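Local coordinates for protein aldehyde dehydrogenase (Anabaena variabilis, PDB 4H7N) that probably oxidises aldehydes to the corresponding carboxylic acids with NAD+ as cofactor, as a member of the aldehyde dehydrogenase family, at residues V330-G335 and P348-N353; V203-F208 and L450-R455; K17-I22 and A165-A170; Q57-A62 and N177-L182. One frame throughout, in Å; residues are numbered along the deposited sequence.

Contact 1: residues V330-G335 and P348-N353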
# COMPACT_ATOMS: atom_id res chain seq x y z
N VAL A 330 17.31 -25.10 30.26
CA VAL A 330 17.89 -26.44 30.24
C VAL A 330 18.03 -26.88 28.79
O VAL A 330 17.06 -26.87 28.07
CB VAL A 330 16.96 -27.44 30.97
CG1 VAL A 330 17.44 -28.88 30.82
CG2 VAL A 330 16.84 -27.08 32.46
N ILE A 331 19.23 -27.24 28.36
CA ILE A 331 19.49 -27.68 27.00
C ILE A 331 19.41 -29.18 26.99
O ILE A 331 20.18 -29.82 27.69
CB ILE A 331 20.92 -27.32 26.54
CG1 ILE A 331 21.22 -25.82 26.74
CG2 ILE A 331 21.20 -27.81 25.12
CD1 ILE A 331 20.70 -24.91 25.71
N HIS A 332 18.51 -29.75 26.20
CA HIS A 332 18.41 -31.20 26.12
C HIS A 332 19.25 -31.81 25.01
O HIS A 332 19.63 -32.97 25.10
CB HIS A 332 16.96 -31.61 25.97
CG HIS A 332 16.12 -31.17 27.11
ND1 HIS A 332 15.87 -31.96 28.20
CD2 HIS A 332 15.50 -29.99 27.36
CE1 HIS A 332 15.11 -31.31 29.07
NE2 HIS A 332 14.88 -30.11 28.58
N CYS A 333 19.53 -31.05 23.96
CA CYS A 333 20.30 -31.55 22.83
C CYS A 333 20.80 -30.33 22.08
O CYS A 333 20.23 -29.22 22.16
CB CYS A 333 19.47 -32.48 21.91
SG CYS A 333 18.04 -31.75 21.03
N GLY A 334 21.88 -30.53 21.36
CA GLY A 334 22.55 -29.45 20.66
C GLY A 334 23.03 -28.34 21.59
O GLY A 334 23.73 -28.60 22.51
N GLY A 335 22.74 -27.08 21.27
CA GLY A 335 23.07 -26.01 22.18
C GLY A 335 24.44 -25.40 22.09
O GLY A 335 24.80 -24.61 22.94
N PRO A 348 20.25 -28.82 15.79
CA PRO A 348 18.90 -28.70 16.36
C PRO A 348 18.94 -28.75 17.89
O PRO A 348 19.56 -29.62 18.47
CB PRO A 348 18.18 -29.92 15.79
CG PRO A 348 18.85 -30.14 14.47
CD PRO A 348 20.30 -29.86 14.74
N THR A 349 18.35 -27.75 18.51
CA THR A 349 18.49 -27.52 19.93
C THR A 349 17.13 -27.43 20.57
O THR A 349 16.35 -26.55 20.21
CB THR A 349 19.26 -26.22 20.14
OG1 THR A 349 20.55 -26.34 19.54
CG2 THR A 349 19.41 -25.87 21.58
N VAL A 350 16.83 -28.35 21.50
CA VAL A 350 15.59 -28.29 22.31
C VAL A 350 15.95 -27.79 23.70
O VAL A 350 16.83 -28.36 24.35
CB VAL A 350 14.91 -29.66 22.43
CG1 VAL A 350 13.65 -29.58 23.29
CG2 VAL A 350 14.58 -30.20 21.04
N MSE A 351 15.25 -26.75 24.16
CA MSE A 351 15.42 -26.21 25.49
C MSE A 351 14.12 -26.09 26.22
O MSE A 351 13.08 -25.77 25.63
CB MSE A 351 15.96 -24.80 25.46
CG MSE A 351 16.94 -24.46 24.38
SE MSE A 351 17.55 -22.56 24.60
CE MSE A 351 16.04 -21.75 25.37
N THR A 352 14.16 -26.29 27.53
CA THR A 352 12.99 -26.12 28.39
C THR A 352 13.40 -25.23 29.59
O THR A 352 14.54 -24.74 29.67
CB THR A 352 12.38 -27.47 28.87
OG1 THR A 352 13.31 -28.16 29.71
CG2 THR A 352 12.00 -28.41 27.68
N ASN A 353 12.47 -25.06 30.52
CA ASN A 353 12.59 -24.06 31.58
C ASN A 353 12.88 -22.68 30.98
O ASN A 353 13.81 -22.02 31.37
CB ASN A 353 13.69 -24.45 32.53
CG ASN A 353 13.46 -23.92 33.92
OD1 ASN A 353 12.39 -24.11 34.50
ND2 ASN A 353 14.47 -23.25 34.48
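H332 meets T352 through the closest side-chain pairing of this contact. H332 NE2 lies 2.7 Å from T352 OG1 in a nearly straight hydrogen bond. Either group could be the donor. The T352 first torsion (chi1 66°) sets OG1 between the backbone N and the carbonyl carbon, where it meets H332 NE2. The two side chains cross at about a right angle. V330 CG1 rests on one face of the imidazole, offset toward its rim.

The backbones pair as an antiparallel beta ladder. V330 and T352 form a hydrogen-bonded pair, with V330 N to T352 O at 2.9 Å and T352 N to V330 O at 3.0 Å. H332 N continues the ladder to V350 O at 2.9 Å. I331 and M351, a selenomethionine, form a non-hydrogen-bonded pair, and I331 CD1 touches M351 CG at 4.0 Å. Past the strand, G335 N donates to T349 OG1 at 2.9 Å. T349 OG1 is also bonded to R347 O.

Helix 279-292 packs on the H332 side through Y283 and I287. Helix 311-326 packs against I331 and M351. Strand 330-333 is an outermost strand of a seven-stranded sheet, probably that of the catalytic domain, away from the predicted active site. The chemistry implies an edge strand fixed by its backbone ladder, with the imidazole fixed by the T352 hydroxyl at NE2, by V330 CG1 on one face and by Y283.

Contact 2: residues V203-F208 and L450-R455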
# COMPACT_ATOMS: atom_id res chain seq x y z
N VAL A 203 14.48 4.29 -7.99
CA VAL A 203 13.38 3.44 -8.41
C VAL A 203 12.03 4.09 -8.08
O VAL A 203 11.96 5.10 -7.39
CB VAL A 203 13.51 2.05 -7.79
CG1 VAL A 203 14.85 1.40 -8.22
CG2 VAL A 203 13.40 2.03 -6.30
N ASP A 204 10.97 3.48 -8.61
CA ASP A 204 9.60 3.95 -8.44
C ASP A 204 8.85 3.18 -7.37
O ASP A 204 7.74 3.54 -6.98
CB ASP A 204 8.85 3.78 -9.77
CG ASP A 204 9.50 4.57 -10.91
OD1 ASP A 204 9.98 5.68 -10.68
OD2 ASP A 204 9.64 4.03 -12.03
N PHE A 205 9.45 2.11 -6.88
CA PHE A 205 8.81 1.12 -6.02
C PHE A 205 9.99 0.29 -5.41
O PHE A 205 10.88 -0.16 -6.14
CB PHE A 205 7.87 0.22 -6.85
CG PHE A 205 6.95 -0.67 -6.02
CD1 PHE A 205 7.45 -1.68 -5.22
CD2 PHE A 205 5.59 -0.52 -6.10
CE1 PHE A 205 6.62 -2.45 -4.45
CE2 PHE A 205 4.72 -1.32 -5.36
CZ PHE A 205 5.25 -2.27 -4.51
N VAL A 206 9.96 0.04 -4.12
CA VAL A 206 10.97 -0.80 -3.45
C VAL A 206 10.37 -1.95 -2.69
O VAL A 206 9.45 -1.76 -1.85
CB VAL A 206 11.93 -0.00 -2.54
CG1 VAL A 206 11.22 0.66 -1.36
CG2 VAL A 206 13.05 -0.93 -2.02
N CYS A 207 10.87 -3.15 -2.97
CA CYS A 207 10.60 -4.37 -2.18
C CYS A 207 11.82 -4.75 -1.32
O CYS A 207 12.95 -4.90 -1.85
CB CYS A 207 10.33 -5.54 -3.11
SG CYS A 207 8.90 -5.28 -4.13
N PHE A 208 11.62 -4.87 -0.02
CA PHE A 208 12.71 -5.21 0.90
C PHE A 208 12.26 -6.30 1.85
O PHE A 208 11.15 -6.23 2.49
CB PHE A 208 13.16 -3.99 1.71
CG PHE A 208 14.14 -4.32 2.78
CD1 PHE A 208 15.49 -4.39 2.51
CD2 PHE A 208 13.70 -4.61 4.09
CE1 PHE A 208 16.41 -4.69 3.50
CE2 PHE A 208 14.61 -4.95 5.07
CZ PHE A 208 15.96 -4.98 4.78
N LEU A 450 0.62 -9.47 -7.74
CA LEU A 450 1.02 -8.91 -9.00
C LEU A 450 0.46 -7.51 -9.13
O LEU A 450 1.11 -6.63 -9.62
CB LEU A 450 0.59 -9.79 -10.17
CG LEU A 450 1.23 -9.27 -11.44
CD1 LEU A 450 1.83 -10.41 -12.17
CD2 LEU A 450 0.17 -8.56 -12.24
N LYS A 451 -0.76 -7.31 -8.65
CA LYS A 451 -1.39 -6.02 -8.81
C LYS A 451 -0.76 -4.89 -8.04
O LYS A 451 -0.85 -3.73 -8.43
CB LYS A 451 -2.87 -6.16 -8.51
CG LYS A 451 -3.55 -7.04 -9.56
CD LYS A 451 -5.06 -7.14 -9.35
CE LYS A 451 -5.79 -6.09 -10.17
NZ LYS A 451 -5.64 -6.38 -11.63
N ARG A 452 -0.04 -5.18 -6.98
CA ARG A 452 0.70 -4.12 -6.36
C ARG A 452 1.66 -3.36 -7.28
O ARG A 452 2.03 -2.21 -6.97
CB ARG A 452 1.36 -4.63 -5.08
CG ARG A 452 2.53 -5.49 -5.28
CD ARG A 452 2.86 -6.29 -3.98
NE ARG A 452 3.47 -7.51 -4.49
CZ ARG A 452 4.65 -8.04 -4.15
NH1 ARG A 452 5.42 -7.51 -3.23
NH2 ARG A 452 5.02 -9.17 -4.74
N PHE A 453 2.08 -3.98 -8.39
CA PHE A 453 3.06 -3.37 -9.30
C PHE A 453 2.43 -2.55 -10.44
O PHE A 453 3.14 -2.12 -11.34
CB PHE A 453 3.96 -4.46 -9.92
CG PHE A 453 4.80 -5.17 -8.89
CD1 PHE A 453 5.64 -4.45 -8.08
CD2 PHE A 453 4.65 -6.50 -8.66
CE1 PHE A 453 6.42 -5.08 -7.10
CE2 PHE A 453 5.36 -7.14 -7.66
CZ PHE A 453 6.25 -6.44 -6.89
N LEU A 454 1.12 -2.37 -10.39
CA LEU A 454 0.31 -1.72 -11.43
C LEU A 454 -0.48 -0.60 -10.84
O LEU A 454 -0.95 -0.70 -9.68
CB LEU A 454 -0.68 -2.74 -12.01
CG LEU A 454 0.03 -3.89 -12.76
CD1 LEU A 454 -0.93 -5.05 -12.83
CD2 LEU A 454 0.43 -3.45 -14.16
N ARG A 455 -0.57 0.51 -11.56
CA ARG A 455 -1.49 1.55 -11.17
C ARG A 455 -2.74 1.36 -12.03
O ARG A 455 -2.65 1.15 -13.22
CB ARG A 455 -0.92 2.92 -11.44
CG ARG A 455 0.18 3.33 -10.49
CD ARG A 455 0.41 4.81 -10.71
NE ARG A 455 1.41 5.42 -9.81
CZ ARG A 455 2.71 5.51 -10.06
NH1 ARG A 455 3.50 6.13 -9.18
NH2 ARG A 455 3.23 4.97 -11.17
O HOH W 1 6.44 5.67 -7.89
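F205 and F453 use different first torsions. F205 CG, anti to its backbone N (chi1 -169°), and F453 CG, anti to its carbonyl carbon (chi1 -64°), start the two rings toward their meeting. The edge of F453 points to the face of F205, with centroids 5.1 Å apart and planes at 55°. F453 CE1 stands over that face, toward the rim, 3.7 Å from F205 CE1. C207 SG lies at the edge of the F453 ring, in its plane, 3.9 Å from F453 CE1. This is a cysteine sulfur-aromatic contact. F205 CE2 also comes within 3.3 Å of R452 O.

The R452 side chain runs across one face of F453: R452 CG lies over the ring centre, and F453 CZ over the centre of the guanidinium. Y230 adds a cation-pi contact to R452. An alanine in place of F205 would probably leave the F453 edge without its aromatic face and open a gap beside R452 O.

Strand 205-209 belongs to the mixed sheet of what is probably the NAD+-binding domain. R452 lies about 7 Å, side chain to side chain, from E232, the predicted active-site residue. The chemistry implies a buried contact held by aromatic and sulfur packing, with the R452 guanidinium paired with D146.

Contact 3: residues K17-I22 and A165-A170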
# COMPACT_ATOMS: atom_id res chain seq x y z
N LYS A 17 36.56 -19.13 4.37
CA LYS A 17 37.55 -18.35 3.59
C LYS A 17 36.86 -17.49 2.57
O LYS A 17 35.71 -17.76 2.17
CB LYS A 17 38.48 -19.26 2.80
CG LYS A 17 39.26 -20.23 3.63
CD LYS A 17 40.02 -21.15 2.67
CE LYS A 17 41.43 -21.41 3.16
NZ LYS A 17 41.33 -22.07 4.48
N PHE A 18 37.57 -16.47 2.12
CA PHE A 18 37.08 -15.59 1.06
C PHE A 18 37.28 -16.27 -0.28
O PHE A 18 38.36 -16.68 -0.60
CB PHE A 18 37.80 -14.26 1.05
CG PHE A 18 37.45 -13.36 2.19
CD1 PHE A 18 36.12 -13.07 2.50
CD2 PHE A 18 38.46 -12.75 2.94
CE1 PHE A 18 35.81 -12.22 3.55
CE2 PHE A 18 38.15 -11.89 3.99
CZ PHE A 18 36.81 -11.62 4.30
N ASP A 19 36.24 -16.44 -1.06
CA ASP A 19 36.44 -17.16 -2.32
C ASP A 19 35.69 -16.52 -3.45
O ASP A 19 35.42 -17.17 -4.44
CB ASP A 19 36.05 -18.64 -2.16
CG ASP A 19 34.52 -18.83 -1.97
OD1 ASP A 19 33.77 -17.83 -1.80
OD2 ASP A 19 34.07 -20.00 -2.00
N TYR A 20 35.33 -15.24 -3.29
CA TYR A 20 34.50 -14.58 -4.26
C TYR A 20 34.62 -13.10 -3.98
O TYR A 20 34.89 -12.72 -2.85
CB TYR A 20 33.07 -15.00 -4.10
CG TYR A 20 32.20 -14.73 -5.30
CD1 TYR A 20 32.31 -15.52 -6.43
CD2 TYR A 20 31.22 -13.75 -5.29
CE1 TYR A 20 31.50 -15.32 -7.52
CE2 TYR A 20 30.39 -13.53 -6.39
CZ TYR A 20 30.53 -14.33 -7.49
OH TYR A 20 29.77 -14.18 -8.61
N VAL A 21 34.47 -12.29 -5.02
CA VAL A 21 34.60 -10.83 -4.91
C VAL A 21 33.45 -10.23 -5.66
O VAL A 21 33.13 -10.67 -6.74
CB VAL A 21 35.88 -10.30 -5.59
CG1 VAL A 21 35.92 -8.78 -5.53
CG2 VAL A 21 37.11 -10.88 -4.88
N ILE A 22 32.82 -9.20 -5.12
CA ILE A 22 31.83 -8.48 -5.88
C ILE A 22 32.24 -7.02 -5.89
O ILE A 22 33.02 -6.60 -5.04
CB ILE A 22 30.43 -8.65 -5.24
CG1 ILE A 22 30.39 -8.15 -3.81
CG2 ILE A 22 29.98 -10.11 -5.32
CD1 ILE A 22 29.03 -8.33 -3.19
N ALA A 165 25.50 -13.57 0.18
CA ALA A 165 25.23 -14.75 -0.68
C ALA A 165 24.87 -14.34 -2.12
O ALA A 165 23.71 -14.37 -2.51
CB ALA A 165 24.09 -15.53 -0.08
N PRO A 166 25.86 -13.88 -2.89
CA PRO A 166 25.62 -13.26 -4.18
C PRO A 166 25.96 -14.15 -5.37
O PRO A 166 25.72 -13.76 -6.51
CB PRO A 166 26.56 -12.06 -4.14
CG PRO A 166 27.76 -12.66 -3.45
CD PRO A 166 27.23 -13.64 -2.42
N ARG A 167 26.55 -15.30 -5.13
CA ARG A 167 27.16 -16.06 -6.25
C ARG A 167 26.15 -16.67 -7.23
O ARG A 167 26.47 -16.85 -8.41
CB ARG A 167 28.04 -17.19 -5.74
CG ARG A 167 29.07 -16.78 -4.71
CD ARG A 167 29.72 -18.05 -4.22
NE ARG A 167 30.63 -17.84 -3.11
CZ ARG A 167 30.27 -17.52 -1.86
NH1 ARG A 167 29.02 -17.28 -1.52
NH2 ARG A 167 31.20 -17.45 -0.93
N PHE A 168 24.91 -16.88 -6.78
CA PHE A 168 23.87 -17.50 -7.61
C PHE A 168 23.50 -16.63 -8.79
O PHE A 168 22.94 -17.14 -9.74
CB PHE A 168 22.62 -17.81 -6.81
CG PHE A 168 21.83 -16.58 -6.44
CD1 PHE A 168 22.19 -15.80 -5.36
CD2 PHE A 168 20.75 -16.19 -7.21
CE1 PHE A 168 21.46 -14.68 -5.03
CE2 PHE A 168 20.00 -15.05 -6.88
CZ PHE A 168 20.36 -14.30 -5.78
N VAL A 169 23.81 -15.34 -8.73
CA VAL A 169 23.54 -14.41 -9.79
C VAL A 169 24.31 -14.75 -11.10
O VAL A 169 23.75 -14.64 -12.21
CB VAL A 169 23.83 -12.95 -9.33
CG1 VAL A 169 23.70 -11.99 -10.48
CG2 VAL A 169 22.78 -12.53 -8.29
N ALA A 170 25.53 -15.23 -10.99
CA ALA A 170 26.37 -15.39 -12.20
C ALA A 170 25.70 -16.36 -13.20
O ALA A 170 25.56 -16.03 -14.35
CB ALA A 170 27.77 -15.85 -11.83
O HOH W 2 32.87 -18.57 -4.87
O HOH W 3 27.57 -12.79 -8.51
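D19 OD1 takes a short bond from R167 NH2, 2.7 Å long and nearly straight. It is the core of a salt bridge. The oxygen uses its syn lone pair and lies in the guanidinium plane, although carboxylate and guanidinium are turned 75° apart. A weak second bond reaches the same D19 OD1 from R167 NE at 3.4 Å. A water accepts from R167 NE and donates to D19 O. The other oxygen, D19 OD2, is bonded by N12 and N76.

The aliphatic part of R167 lies against Y20. R167 CG stands over the centre of the tyrosine ring, 3.6 Å from its centroid, in a CH-pi contact. Y20 CG, anti to its backbone N (chi1 -161°), lies 3.8 Å from R167 CG. A second water accepts from Y20 OH at 2.6 Å and donates to P166 O. An alanine in place of Y20 would probably leave R167 CG without its aromatic cover and P166 O without this water link. I22 CG2 touches P166 CG at 3.9 Å.

Strand 18-22 pairs with strand 8-11 in a two-stranded antiparallel sheet. That hairpin packs on the turn leading into helix 169-176. The C-terminal end of helix 67-78 meets the turn, where D77 forms a salt bridge with R167 NH1 and accepts from F168 N.

Contact 4: residues Q57-A62 and N177-L182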
# COMPACT_ATOMS: atom_id res chain seq x y z
N GLN A 57 9.60 -17.67 -20.24
CA GLN A 57 9.77 -19.11 -20.50
C GLN A 57 11.09 -19.40 -21.25
O GLN A 57 11.69 -20.45 -21.03
CB GLN A 57 8.56 -19.70 -21.26
CG GLN A 57 7.30 -19.71 -20.37
CD GLN A 57 7.34 -20.77 -19.25
OE1 GLN A 57 7.83 -21.87 -19.43
NE2 GLN A 57 6.80 -20.44 -18.11
N GLN A 58 11.50 -18.51 -22.15
CA GLN A 58 12.81 -18.65 -22.82
C GLN A 58 13.93 -18.57 -21.79
O GLN A 58 14.90 -19.32 -21.88
CB GLN A 58 13.07 -17.56 -23.89
CG GLN A 58 12.58 -17.89 -25.26
CD GLN A 58 12.22 -16.68 -26.13
OE1 GLN A 58 12.49 -15.51 -25.81
NE2 GLN A 58 11.60 -16.98 -27.29
N TRP A 59 13.80 -17.64 -20.83
CA TRP A 59 14.77 -17.50 -19.73
C TRP A 59 14.78 -18.77 -18.88
O TRP A 59 15.86 -19.33 -18.60
CB TRP A 59 14.49 -16.23 -18.90
CG TRP A 59 15.53 -15.93 -17.88
CD1 TRP A 59 16.88 -16.01 -18.06
CD2 TRP A 59 15.34 -15.50 -16.55
NE1 TRP A 59 17.52 -15.64 -16.94
CE2 TRP A 59 16.61 -15.35 -15.98
CE3 TRP A 59 14.21 -15.22 -15.78
CZ2 TRP A 59 16.80 -14.95 -14.68
CZ3 TRP A 59 14.39 -14.82 -14.49
CH2 TRP A 59 15.68 -14.70 -13.94
N LYS A 60 13.60 -19.29 -18.55
CA LYS A 60 13.51 -20.53 -17.82
C LYS A 60 14.21 -21.69 -18.56
O LYS A 60 14.96 -22.48 -17.97
CB LYS A 60 12.05 -20.92 -17.54
CG LYS A 60 11.94 -22.06 -16.56
CD LYS A 60 10.50 -22.50 -16.28
CE LYS A 60 10.19 -23.73 -17.08
NZ LYS A 60 8.74 -23.98 -17.26
N GLN A 61 13.97 -21.79 -19.85
CA GLN A 61 14.66 -22.81 -20.64
C GLN A 61 16.18 -22.69 -20.56
O GLN A 61 16.86 -23.71 -20.41
CB GLN A 61 14.19 -22.83 -22.10
CG GLN A 61 12.79 -23.42 -22.26
CD GLN A 61 12.64 -24.77 -21.53
OE1 GLN A 61 13.49 -25.67 -21.66
NE2 GLN A 61 11.58 -24.90 -20.74
N ALA A 62 16.71 -21.49 -20.70
CA ALA A 62 18.14 -21.27 -20.62
C ALA A 62 18.70 -21.63 -19.25
O ALA A 62 19.78 -22.19 -19.16
CB ALA A 62 18.51 -19.82 -20.97
N ASN A 177 21.41 -13.32 -20.55
CA ASN A 177 22.00 -12.65 -21.69
C ASN A 177 21.74 -13.35 -23.00
O ASN A 177 22.09 -12.82 -24.02
CB ASN A 177 23.51 -12.46 -21.50
CG ASN A 177 23.85 -11.35 -20.52
OD1 ASN A 177 23.12 -10.36 -20.39
ND2 ASN A 177 24.96 -11.51 -19.83
N THR A 178 21.15 -14.54 -22.99
CA THR A 178 20.70 -15.19 -24.22
C THR A 178 19.26 -14.81 -24.60
O THR A 178 18.77 -15.25 -25.64
CB THR A 178 20.75 -16.74 -24.10
OG1 THR A 178 19.77 -17.16 -23.15
CG2 THR A 178 22.11 -17.22 -23.59
N VAL A 179 18.59 -13.99 -23.79
CA VAL A 179 17.19 -13.63 -23.99
C VAL A 179 17.08 -12.13 -24.24
O VAL A 179 17.04 -11.33 -23.30
CB VAL A 179 16.37 -13.97 -22.76
CG1 VAL A 179 14.92 -13.58 -22.98
CG2 VAL A 179 16.47 -15.46 -22.45
N PRO A 180 17.03 -11.74 -25.51
CA PRO A 180 17.33 -10.32 -25.76
C PRO A 180 16.25 -9.36 -25.24
O PRO A 180 16.58 -8.27 -24.77
CB PRO A 180 17.50 -10.26 -27.28
CG PRO A 180 16.75 -11.46 -27.79
CD PRO A 180 16.93 -12.53 -26.75
N GLU A 181 15.00 -9.78 -25.18
CA GLU A 181 13.97 -8.87 -24.68
C GLU A 181 13.97 -8.66 -23.14
O GLU A 181 13.36 -7.74 -22.66
CB GLU A 181 12.61 -9.35 -25.13
CG GLU A 181 12.48 -9.42 -26.66
CD GLU A 181 12.17 -8.08 -27.33
OE1 GLU A 181 12.26 -6.99 -26.67
OE2 GLU A 181 11.81 -8.11 -28.53
N LEU A 182 14.69 -9.47 -22.39
CA LEU A 182 14.66 -9.38 -20.94
C LEU A 182 15.92 -8.77 -20.38
O LEU A 182 15.92 -8.23 -19.27
CB LEU A 182 14.48 -10.76 -20.36
CG LEU A 182 14.16 -10.98 -18.90
CD1 LEU A 182 12.84 -10.32 -18.52
CD2 LEU A 182 14.07 -12.47 -18.66
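W59 carries L182 on one face of its indole. L182 CD2 stands 3.5 Å above the ring plane, offset toward the rim, and the two side chains cross at about a right angle. This is helix-to-loop packing within the aldehyde dehydrogenase fold. It joins helix 48-64 to the loop between helix 169-176 and strand 186-188. W59 CG, anti to its backbone N (chi1 -173°), lies 3.8 Å from L182 CD2, and W59 CB lies equally near that methyl.

At the indole nitrogen, W59 NE1 gives a weak hydrogen bond to L172 O. The W59 side chain also touches A175 and L176 of helix 169-176. That helix thus packs against both W59 and L182, through L176.

V179, three residues before L182, packs on the helix beside W59. Its CG2 lies 3.8 Å from W59 CA, against the helix backbone, while V179 CG1 faces Q58 OE1 at 4.2 Å. The loop turns back on itself here, with L182 N bonded to V179 O at 3.1 Å. The side chains that meet across this contact do so by van der Waals packing. T178 OG1 is bonded to A175 O, and the same oxygen touches A62 CB at 3.7 Å.

How the contacts relate
Contact 2 is the buried one. Contacts 1, 3 and 4 are partly buried and lie farther from the chain centre. Contacts 3 and 4 share an element: one holds the start of helix 169-176 and the other the loop after it, and their nearest atoms are about 7 Å apart. Their segments also alternate along the chain. Contact 1 lies in the seven-stranded sheet, whereas contact 2 lies at the eight-stranded mixed sheet; their centres are about 42 Å apart, across the chain's centre. The chemistry follows place. Contact 1 rests on backbone pairing, contact 2 on aromatic and sulfur packing, contact 3 on a salt bridge, waters and a CH-pi contact, and contact 4 on apolar side chains.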